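Local coordinates for MutT/nudix family protein (Enterococcus faecalis, PDB 2FML), which is of unknown function but, as a member of the MutT/Nudix family, probably hydrolyses a nucleoside diphosphate linked to another group, or senses such a ligand, at residues Glu83-Ser88 and Val126-Phe131. Sequence-based numbering, arbitrary orientation.
Sequences ESTEDS and VSYLAF
Thr85 has its OG1 tucked between backbone N and carbonyl carbon (chi1 61°), and Tyr128 sets its CG anti to its own carbonyl carbon, which together bring the two hydroxyls within bonding distance. This is the start of the Nudix-box helix 85-97 packing on strand 123-131 of the Nudix fold's mixed sheet. Thr85 OG1 lies at the ring edge, in the ring plane, and makes a short hydrogen bond of 2.6 Å to Tyr128 OH; either could donate. Beside it, Thr85 CG2 rests on Val126 CG2 at 3.9 Å, and the Thr85 side chain also touches Leu40 and Val42 of strand 39-50. Ser84 N-caps the helix: its OG accepts from Asp87 N at 3.2 Å, nearly straight at 173°. Thr85 N, at the same helix start, hydrogen-bonds to Ser113 OG of the second subunit, so this buried corner also borders the dimer interface. Glu86 bends at chi2 and folds its carboxylate over the phenol oxygen, the carboxylate and ring planes 70° apart. Tyr128 OH lies over the carboxylate's flat face, nearest Glu86 CD at 3.3 Å, and no hydrogen bond forms between them, while Glu86 CG lies 4.0 Å from Tyr128 CE1.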
loop_
_atom_site.group_PDB
_atom_site.type_symbol
_atom_site.label_atom_id
_atom_site.label_comp_id
_atom_site.label_asym_id
_atom_site.label_seq_id
_atom_site.Cartn_x
_atom_site.Cartn_y
_atom_site.Cartn_z
ATOM N N GLU A 83 -9.829 16.125 -0.360
ATOM C CA GLU A 83 -8.931 15.600 0.669
ATOM C C GLU A 83 -8.195 14.358 0.108
ATOM O O GLU A 83 -8.814 13.523 -0.533
ATOM C CB GLU A 83 -9.776 14.922 1.748
ATOM C CG GLU A 83 -10.163 15.738 2.900
ATOM C CD GLU A 83 -10.785 14.875 3.987
ATOM O OE1 GLU A 83 -11.553 13.898 3.698
ATOM O OE2 GLU A 83 -10.501 15.227 5.148
ATOM N N SER A 84 -6.919 14.196 0.441
ATOM C CA SER A 84 -6.215 12.943 0.161
ATOM C C SER A 84 -6.668 12.032 1.262
ATOM O O SER A 84 -7.261 12.506 2.251
ATOM C CB SER A 84 -4.712 13.164 0.237
ATOM O OG SER A 84 -4.422 13.605 1.533
ATOM N N THR A 85 -6.383 10.732 1.099
ATOM C CA THR A 85 -6.679 9.766 2.124
ATOM C C THR A 85 -5.907 10.035 3.408
ATOM O O THR A 85 -6.452 9.799 4.487
ATOM C CB THR A 85 -6.495 8.293 1.674
ATOM O OG1 THR A 85 -5.135 8.048 1.293
ATOM C CG2 THR A 85 -7.476 7.911 0.543
ATOM N N GLU A 86 -4.636 10.429 3.292
ATOM C CA GLU A 86 -3.833 10.895 4.413
ATOM C C GLU A 86 -4.544 12.004 5.283
ATOM O O GLU A 86 -4.678 11.868 6.510
ATOM C CB GLU A 86 -2.487 11.452 3.911
ATOM C CG GLU A 86 -1.506 10.433 3.448
ATOM C CD GLU A 86 -1.667 10.051 1.953
ATOM O OE1 GLU A 86 -2.597 10.544 1.259
ATOM O OE2 GLU A 86 -0.820 9.251 1.466
ATOM N N ASP A 87 -4.973 13.083 4.649
ATOM C CA ASP A 87 -5.741 14.165 5.292
ATOM C C ASP A 87 -6.997 13.589 5.974
ATOM O O ASP A 87 -7.330 13.916 7.122
ATOM C CB ASP A 87 -6.256 15.099 4.195
ATOM C CG ASP A 87 -5.183 15.989 3.617
ATOM O OD1 ASP A 87 -4.092 16.112 4.235
ATOM O OD2 ASP A 87 -5.469 16.615 2.549
ATOM N N SER A 88 -7.685 12.736 5.226
ATOM C CA SER A 88 -8.972 12.220 5.645
ATOM C C SER A 88 -8.820 11.313 6.916
ATOM O O SER A 88 -9.623 11.397 7.890
ATOM C CB SER A 88 -9.630 11.483 4.436
ATOM O OG SER A 88 -10.938 11.024 4.765
ATOM N N VAL A 126 -8.697 2.623 2.358
ATOM C CA VAL A 126 -7.291 2.703 2.440
ATOM C C VAL A 126 -7.023 2.693 3.940
ATOM O O VAL A 126 -7.430 3.572 4.671
ATOM C CB VAL A 126 -6.751 3.950 1.765
ATOM C CG1 VAL A 126 -5.278 4.017 1.894
ATOM C CG2 VAL A 126 -7.174 3.989 0.352
ATOM N N SER A 127 -6.427 1.634 4.410
ATOM C CA SER A 127 -6.088 1.593 5.819
ATOM C C SER A 127 -4.665 2.171 6.112
ATOM O O SER A 127 -3.782 2.135 5.284
ATOM C CB SER A 127 -6.250 0.169 6.379
ATOM O OG SER A 127 -5.257 -0.702 5.854
ATOM N N TYR A 128 -4.528 2.684 7.322
ATOM C CA TYR A 128 -3.312 3.247 7.864
ATOM C C TYR A 128 -2.961 2.631 9.222
ATOM O O TYR A 128 -3.823 2.137 9.917
ATOM C CB TYR A 128 -3.451 4.776 8.001
ATOM C CG TYR A 128 -3.407 5.482 6.681
ATOM C CD1 TYR A 128 -2.256 6.146 6.278
ATOM C CD2 TYR A 128 -4.575 5.547 5.849
ATOM C CE1 TYR A 128 -2.234 6.864 5.069
ATOM C CE2 TYR A 128 -4.578 6.243 4.673
ATOM C CZ TYR A 128 -3.399 6.854 4.261
ATOM O OH TYR A 128 -3.392 7.479 3.072
ATOM N N LEU A 129 -1.684 2.751 9.578
ATOM C CA LEU A 129 -1.083 2.233 10.810
ATOM C C LEU A 129 -0.313 3.395 11.474
ATOM O O LEU A 129 0.363 4.169 10.806
ATOM C CB LEU A 129 -0.097 1.121 10.452
ATOM C CG LEU A 129 0.813 0.479 11.498
ATOM C CD1 LEU A 129 -0.014 0.061 12.771
ATOM C CD2 LEU A 129 1.464 -0.760 10.863
ATOM N N ALA A 130 -0.458 3.557 12.788
ATOM C CA ALA A 130 0.409 4.491 13.515
ATOM C C ALA A 130 0.671 3.955 14.888
ATOM O O ALA A 130 -0.192 3.230 15.464
ATOM C CB ALA A 130 -0.231 5.885 13.605
ATOM N N PHE A 131 1.857 4.313 15.381
ATOM C CA PHE A 131 2.365 3.967 16.717
ATOM C C PHE A 131 2.400 5.237 17.510
ATOM O O PHE A 131 3.050 6.184 17.070
ATOM C CB PHE A 131 3.796 3.475 16.612
ATOM C CG PHE A 131 3.999 2.436 15.582
ATOM C CD1 PHE A 131 3.405 1.179 15.711
ATOM C CD2 PHE A 131 4.792 2.698 14.476
ATOM C CE1 PHE A 131 3.593 0.211 14.755
ATOM C CE2 PHE A 131 5.011 1.724 13.522
ATOM C CZ PHE A 131 4.403 0.478 13.662
#